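Local coordinates for protein lectin (Trichosanthes anguina, PDB 4HR6) that binds galactosides through a chain of two beta-trefoil lectin domains, as a nontoxic three-chain homologue of type II ribosome-inactivating proteins, at residues Pro137-Ile142 and Arg182-Arg187; Thr180-Val183 and Leu189-Thr192. All coordinates share one frame; numbering follows the deposited sequence.

Interaction 1. Residues Pro137-Ile142 and Arg182-Arg187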
ATOM      1  N   PRO C 137     -11.940   9.998   2.167  1.00 47.96           N
ATOM      2  CA  PRO C 137     -12.011   8.546   2.049  1.00 46.87           C
ATOM      3  C   PRO C 137     -11.357   8.076   0.748  1.00 44.57           C
ATOM      4  O   PRO C 137     -11.452   8.765  -0.274  1.00 41.82           O
ATOM      5  CB  PRO C 137     -13.521   8.250   2.016  1.00 47.99           C
ATOM      6  CG  PRO C 137     -14.206   9.520   2.398  1.00 50.76           C
ATOM      7  CD  PRO C 137     -13.270  10.632   2.040  1.00 50.22           C
ATOM      8  N   ILE C 138     -10.719   6.914   0.799  1.00 42.52           N
ATOM      9  CA  ILE C 138     -10.091   6.322  -0.375  1.00 45.15           C
ATOM     10  C   ILE C 138     -11.110   5.428  -1.072  1.00 45.08           C
ATOM     11  O   ILE C 138     -11.535   4.418  -0.510  1.00 42.78           O
ATOM     12  CB  ILE C 138      -8.878   5.425   0.004  1.00 45.62           C
ATOM     13  CG1 ILE C 138      -7.847   6.183   0.845  1.00 45.43           C
ATOM     14  CG2 ILE C 138      -8.241   4.837  -1.253  1.00 45.00           C
ATOM     15  CD1 ILE C 138      -7.347   7.446   0.200  1.00 46.29           C
ATOM     16  N   ILE C 139     -11.472   5.780  -2.300  1.00 44.57           N
ATOM     17  CA  ILE C 139     -12.413   4.993  -3.087  1.00 42.77           C
ATOM     18  C   ILE C 139     -11.718   3.919  -3.900  1.00 44.05           C
ATOM     19  O   ILE C 139     -10.770   4.205  -4.629  1.00 44.87           O
ATOM     20  CB  ILE C 139     -13.162   5.861  -4.133  1.00 45.86           C
ATOM     21  CG1 ILE C 139     -13.799   7.108  -3.501  1.00 46.82           C
ATOM     22  CG2 ILE C 139     -14.188   5.022  -4.895  1.00 47.44           C
ATOM     23  CD1 ILE C 139     -14.661   6.827  -2.302  1.00 49.77           C
ATOM     24  N   GLY C 140     -12.231   2.697  -3.853  1.00 43.95           N
ATOM     25  CA  GLY C 140     -11.801   1.688  -4.807  1.00 43.83           C
ATOM     26  C   GLY C 140     -12.586   0.398  -4.769  1.00 45.23           C
ATOM     27  O   GLY C 140     -13.565   0.271  -4.021  1.00 43.97           O
ATOM     28  N   SER C 141     -12.171  -0.548  -5.611  1.00 41.29           N
ATOM     29  CA  SER C 141     -12.686  -1.913  -5.563  1.00 40.48           C
ATOM     30  C   SER C 141     -11.790  -2.718  -4.678  1.00 39.48           C
ATOM     31  O   SER C 141     -10.626  -2.365  -4.478  1.00 38.86           O
ATOM     32  CB  SER C 141     -12.698  -2.551  -6.951  1.00 43.59           C
ATOM     33  OG  SER C 141     -13.403  -1.735  -7.859  1.00 43.76           O
ATOM     34  N   ILE C 142     -12.336  -3.796  -4.128  1.00 36.96           N
ATOM     35  CA  ILE C 142     -11.568  -4.705  -3.317  1.00 36.80           C
ATOM     36  C   ILE C 142     -11.571  -6.045  -4.025  1.00 42.28           C
ATOM     37  O   ILE C 142     -12.641  -6.640  -4.228  1.00 43.29           O
ATOM     38  CB  ILE C 142     -12.153  -4.844  -1.915  1.00 36.88           C
ATOM     39  CG1 ILE C 142     -12.204  -3.481  -1.245  1.00 39.22           C
ATOM     40  CG2 ILE C 142     -11.323  -5.814  -1.101  1.00 36.35           C
ATOM     41  CD1 ILE C 142     -12.957  -3.470   0.075  1.00 42.95           C
ATOM     42  N   ARG C 182     -17.035   1.432   3.793  1.00 42.10           N
ATOM     43  CA  ARG C 182     -18.403   1.848   3.580  1.00 42.62           C
ATOM     44  C   ARG C 182     -18.871   1.686   2.147  1.00 47.43           C
ATOM     45  O   ARG C 182     -18.083   1.778   1.204  1.00 45.77           O
ATOM     46  CB  ARG C 182     -18.567   3.306   3.990  1.00 42.27           C
ATOM     47  CG  ARG C 182     -18.145   3.536   5.423  1.00 42.95           C
ATOM     48  CD  ARG C 182     -18.664   4.839   5.971  1.00 41.79           C
ATOM     49  NE  ARG C 182     -18.178   5.011   7.340  1.00 47.03           N
ATOM     50  CZ  ARG C 182     -18.676   5.883   8.212  1.00 44.78           C
ATOM     51  NH1 ARG C 182     -19.683   6.674   7.865  1.00 45.74           N
ATOM     52  NH2 ARG C 182     -18.160   5.962   9.428  1.00 42.44           N
ATOM     53  N   VAL C 183     -20.180   1.473   2.002  1.00 45.59           N
ATOM     54  CA  VAL C 183     -20.817   1.344   0.703  1.00 43.98           C
ATOM     55  C   VAL C 183     -20.758   2.731   0.083  1.00 46.65           C
ATOM     56  O   VAL C 183     -21.126   3.722   0.716  1.00 45.46           O
ATOM     57  CB  VAL C 183     -22.271   0.816   0.829  1.00 43.75           C
ATOM     58  CG1 VAL C 183     -22.950   0.749  -0.525  1.00 44.11           C
ATOM     59  CG2 VAL C 183     -22.266  -0.566   1.474  1.00 44.05           C
ATOM     60  N   ASP C 184     -20.261   2.804  -1.141  1.00 47.55           N
ATOM     61  CA  ASP C 184     -19.921   4.086  -1.728  1.00 52.72           C
ATOM     62  C   ASP C 184     -21.177   4.919  -1.929  1.00 55.40           C
ATOM     63  O   ASP C 184     -21.189   6.104  -1.600  1.00 56.25           O
ATOM     64  CB  ASP C 184     -19.168   3.882  -3.049  1.00 52.41           C
ATOM     65  CG  ASP C 184     -18.698   5.178  -3.667  1.00 51.70           C
ATOM     66  OD1 ASP C 184     -18.539   6.183  -2.945  1.00 54.20           O
ATOM     67  OD2 ASP C 184     -18.461   5.179  -4.885  1.00 54.02           O
ATOM     68  N   ASP C 185     -22.228   4.286  -2.449  1.00 59.31           N
ATOM     69  CA  ASP C 185     -23.522   4.947  -2.663  1.00 59.56           C
ATOM     70  C   ASP C 185     -24.287   5.261  -1.369  1.00 57.90           C
ATOM     71  O   ASP C 185     -25.189   6.095  -1.387  1.00 56.63           O
ATOM     72  CB  ASP C 185     -24.415   4.108  -3.589  1.00 62.48           C
ATOM     73  CG  ASP C 185     -24.084   4.303  -5.071  1.00 69.51           C
ATOM     74  OD1 ASP C 185     -23.200   5.120  -5.414  1.00 67.04           O
ATOM     75  OD2 ASP C 185     -24.727   3.626  -5.902  1.00 76.62           O
ATOM     76  N   ASN C 186     -23.932   4.605  -0.264  1.00 56.32           N
ATOM     77  CA  ASN C 186     -24.584   4.852   1.030  1.00 58.60           C
ATOM     78  C   ASN C 186     -23.603   4.821   2.209  1.00 52.75           C
ATOM     79  O   ASN C 186     -23.272   3.758   2.727  1.00 46.62           O
ATOM     80  CB  ASN C 186     -25.708   3.822   1.240  1.00 59.90           C
ATOM     81  CG  ASN C 186     -26.665   4.200   2.360  1.00 61.58           C
ATOM     82  OD1 ASN C 186     -26.361   5.031   3.218  1.00 60.44           O
ATOM     83  ND2 ASN C 186     -27.840   3.581   2.352  1.00 61.77           N
ATOM     84  N   ARG C 187     -23.178   6.001   2.656  1.00 54.70           N
ATOM     85  CA  ARG C 187     -22.110   6.108   3.663  1.00 55.97           C
ATOM     86  C   ARG C 187     -22.573   5.863   5.100  1.00 56.68           C
ATOM     87  O   ARG C 187     -21.778   5.962   6.024  1.00 53.88           O
ATOM     88  CB  ARG C 187     -21.421   7.474   3.570  1.00 58.49           C
ATOM     89  CG  ARG C 187     -20.875   7.824   2.189  1.00 60.32           C
ATOM     90  CD  ARG C 187     -19.776   6.870   1.728  1.00 58.80           C
ATOM     91  NE  ARG C 187     -19.394   7.158   0.349  1.00 58.66           N
ATOM     92  CZ  ARG C 187     -18.518   8.089  -0.031  1.00 56.79           C
ATOM     93  NH1 ARG C 187     -17.893   8.847   0.864  1.00 57.14           N
ATOM     94  NH2 ARG C 187     -18.266   8.260  -1.325  1.00 53.31           N
TER

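Interaction 2. Residues Thr180-Val183 and Leu189-Thr192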
ATOM      1  N   THR C 180     -13.320   2.283   8.863  1.00 41.70           N
ATOM      2  CA  THR C 180     -14.516   1.665   8.340  1.00 41.47           C
ATOM      3  C   THR C 180     -14.409   1.501   6.830  1.00 40.32           C
ATOM      4  O   THR C 180     -13.748   2.287   6.154  1.00 37.86           O
ATOM      5  CB  THR C 180     -15.805   2.453   8.654  1.00 42.09           C
ATOM      6  OG1 THR C 180     -15.734   3.794   8.129  1.00 42.25           O
ATOM      7  CG2 THR C 180     -16.091   2.448  10.156  1.00 40.98           C
ATOM      8  N   ILE C 181     -15.063   0.460   6.331  1.00 38.88           N
ATOM      9  CA  ILE C 181     -15.251   0.246   4.906  1.00 40.76           C
ATOM     10  C   ILE C 181     -16.723   0.433   4.601  1.00 40.39           C
ATOM     11  O   ILE C 181     -17.556  -0.311   5.096  1.00 40.82           O
ATOM     12  CB  ILE C 181     -14.808  -1.164   4.489  1.00 39.95           C
ATOM     13  CG1 ILE C 181     -13.356  -1.388   4.916  1.00 40.35           C
ATOM     14  CG2 ILE C 181     -14.974  -1.316   2.978  1.00 39.93           C
ATOM     15  CD1 ILE C 181     -12.836  -2.799   4.706  1.00 41.30           C
ATOM     16  N   ARG C 182     -17.035   1.432   3.793  1.00 42.10           N
ATOM     17  CA  ARG C 182     -18.403   1.848   3.580  1.00 42.62           C
ATOM     18  C   ARG C 182     -18.871   1.686   2.147  1.00 47.43           C
ATOM     19  O   ARG C 182     -18.083   1.778   1.204  1.00 45.77           O
ATOM     20  CB  ARG C 182     -18.567   3.306   3.990  1.00 42.27           C
ATOM     21  CG  ARG C 182     -18.145   3.536   5.423  1.00 42.95           C
ATOM     22  CD  ARG C 182     -18.664   4.839   5.971  1.00 41.79           C
ATOM     23  NE  ARG C 182     -18.178   5.011   7.340  1.00 47.03           N
ATOM     24  CZ  ARG C 182     -18.676   5.883   8.212  1.00 44.78           C
ATOM     25  NH1 ARG C 182     -19.683   6.674   7.865  1.00 45.74           N
ATOM     26  NH2 ARG C 182     -18.160   5.962   9.428  1.00 42.44           N
ATOM     27  N   VAL C 183     -20.180   1.473   2.002  1.00 45.59           N
ATOM     28  CA  VAL C 183     -20.817   1.344   0.703  1.00 43.98           C
ATOM     29  C   VAL C 183     -20.758   2.731   0.083  1.00 46.65           C
ATOM     30  O   VAL C 183     -21.126   3.722   0.716  1.00 45.46           O
ATOM     31  CB  VAL C 183     -22.271   0.816   0.829  1.00 43.75           C
ATOM     32  CG1 VAL C 183     -22.950   0.749  -0.525  1.00 44.11           C
ATOM     33  CG2 VAL C 183     -22.266  -0.566   1.474  1.00 44.05           C
ATOM     34  N   LEU C 189     -23.743   2.955   5.773  1.00 50.49           N
ATOM     35  CA  LEU C 189     -23.588   1.496   5.755  1.00 49.68           C
ATOM     36  C   LEU C 189     -22.128   1.010   5.819  1.00 49.22           C
ATOM     37  O   LEU C 189     -21.297   1.393   5.003  1.00 47.35           O
ATOM     38  CB  LEU C 189     -24.234   0.952   4.479  1.00 52.58           C
ATOM     39  CG  LEU C 189     -25.738   1.203   4.315  1.00 54.43           C
ATOM     40  CD1 LEU C 189     -26.225   0.680   2.973  1.00 54.02           C
ATOM     41  CD2 LEU C 189     -26.506   0.549   5.455  1.00 53.69           C
ATOM     42  N   CYS C 190     -21.841   0.121   6.763  1.00 49.39           N
ATOM     43  CA  CYS C 190     -20.488  -0.311   7.053  1.00 45.79           C
ATOM     44  C   CYS C 190     -20.347  -1.808   6.892  1.00 47.29           C
ATOM     45  O   CYS C 190     -21.249  -2.557   7.241  1.00 48.66           O
ATOM     46  CB  CYS C 190     -20.131   0.043   8.494  1.00 46.47           C
ATOM     47  SG  CYS C 190     -19.461   1.697   8.756  1.00 44.68           S
ATOM     48  N   VAL C 191     -19.198  -2.244   6.384  1.00 44.21           N
ATOM     49  CA  VAL C 191     -18.838  -3.652   6.384  1.00 43.17           C
ATOM     50  C   VAL C 191     -18.659  -4.061   7.835  1.00 44.52           C
ATOM     51  O   VAL C 191     -17.919  -3.422   8.566  1.00 45.85           O
ATOM     52  CB  VAL C 191     -17.542  -3.905   5.582  1.00 42.18           C
ATOM     53  CG1 VAL C 191     -17.029  -5.314   5.792  1.00 41.01           C
ATOM     54  CG2 VAL C 191     -17.777  -3.630   4.103  1.00 42.29           C
ATOM     55  N   THR C 192     -19.338  -5.134   8.243  1.00 47.51           N
ATOM     56  CA  THR C 192     -19.457  -5.493   9.666  1.00 44.47           C
ATOM     57  C   THR C 192     -19.402  -6.988   9.861  1.00 42.45           C
ATOM     58  O   THR C 192     -19.986  -7.725   9.089  1.00 45.03           O
ATOM     59  CB  THR C 192     -20.811  -5.040  10.245  1.00 46.15           C
ATOM     60  OG1 THR C 192     -21.104  -3.693   9.848  1.00 43.70           O
ATOM     61  CG2 THR C 192     -20.803  -5.156  11.774  1.00 50.06           C
TER

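Interaction 1. Residues Pro137-Ile142 and Arg182-Arg187
Pro-137 and Ile-139 touch Asp-184 and Arg-187 across backbones too far apart to pair: the nearest CA atoms are those of Ile-139 and Asp-184, 7.7 Å from each other, and no hydrogen bond joins the two segments. Strand 173-175 lies between them in the sheet, with Ile-138 and Gly-140 bonded to its one edge and Arg-182 to its other. Strand 181-183 ends at Val-183, and the chain turns a corner at Arg-187; all four touching residues remain partly exposed at the surface. In this second ricin-type beta-trefoil domain the contact therefore spans one strand, joining strand 138-143 to the turn after 181-183 by side chains alone. Ile-139 touches through CD1, 4.0 Å from both Asp-184 OD1 and Arg-187 NH2, while Pro-137 CG rests 4.0 Å from Arg-187 NH1. The ring and the isoleucine branch each meet the arginine at about a right angle.

Arg-187 bends at chi2 (-63°), which carries its guanidinium back over the turn to grip Asp-184 side-on: NE binds Asp-184 O at 2.9 Å, and NH2 forms a salt bridge with Asp-184 OD1 at 2.6 Å. Two such bonds fix the group's rotation; Tyr-176 OH takes NH1. Asp-184 OD2 is engaged by Arg-169 and Ser-172, which should favour the ionised carboxylate.

Interaction 2. Residues Thr180-Val183 and Leu189-Thr192
Val-191 N donates to Ile-181 O over 2.8 Å in a nearly straight bond (173° at the hydrogen), and this is the shorter of two backbone bonds that join the segments. Its companion, from Val-183 N to Leu-189 O, is longer, 3.2 Å, and less straight. The two bonds flank Arg-182 and Cys-190, an antiparallel non-hydrogen-bonded pair whose CA atoms lie 4.6 Å apart. Both carbonyls are also approached by CA-H groups: Cys-190 CA is 3.5 Å from Ile-181 O, and Arg-182 CA is 3.3 Å from Leu-189 O. The directions of strands 181-183 and 189-192 differ by 131°, well short of 180°, with the axes 4.7 Å apart at their closest.

On the face bearing Arg-182 and Cys-190, the sulfur lies 3.7 Å from Thr-180 CG2. The chi1 of Thr-180, 58°, sets OG1 between its own N and carbonyl carbon, where it accepts Arg-182 NE within the guanidinium plane; Asp-178 binds both the threonine hydroxyl and the arginine. Cys-190 is disulfide-bonded to Cys-209, so strand 189-194 is covalently tied to the chain beyond strand 201-208.

The other face is apolar. Ile-181 CG2 meets Val-191 CG2 at 3.8 Å, and Val-183 CG2 reaches CB of Leu-189, both pairs crossing obliquely. Trp-173 of strand 173-175 packs against Ile-181, Val-183 and Val-191. Consistent with the beta-trefoil fold, this is a corner connection: strand 181-183, bonded to 173-175 through Arg-182, passes into strand 189-194, which pairs with 201-208, whose Ile-204 touches Val-191 and whose Ile-206 touches both Val-183 and Leu-189.

The centres of interactions 1 and 2 lie 8 Å apart within the second beta-trefoil domain, and both use strand 181-183, sharing Arg-182 and Val-183. Along the chain, 137-142 comes first; 180-183 then runs through the turn that follows Val-183 into 189-192. Interaction 1 thus joins strand 138-143 to that turn at the surface, whereas interaction 2 pairs the strands on either side of the corner in the buried interior. They also meet directly: Ile-142 CD1 packs 4.1 Å from Ile-181 CG2. Strand 181-183 therefore connects the two layers, joining the sheet with 138-143 to the sheet with 201-208.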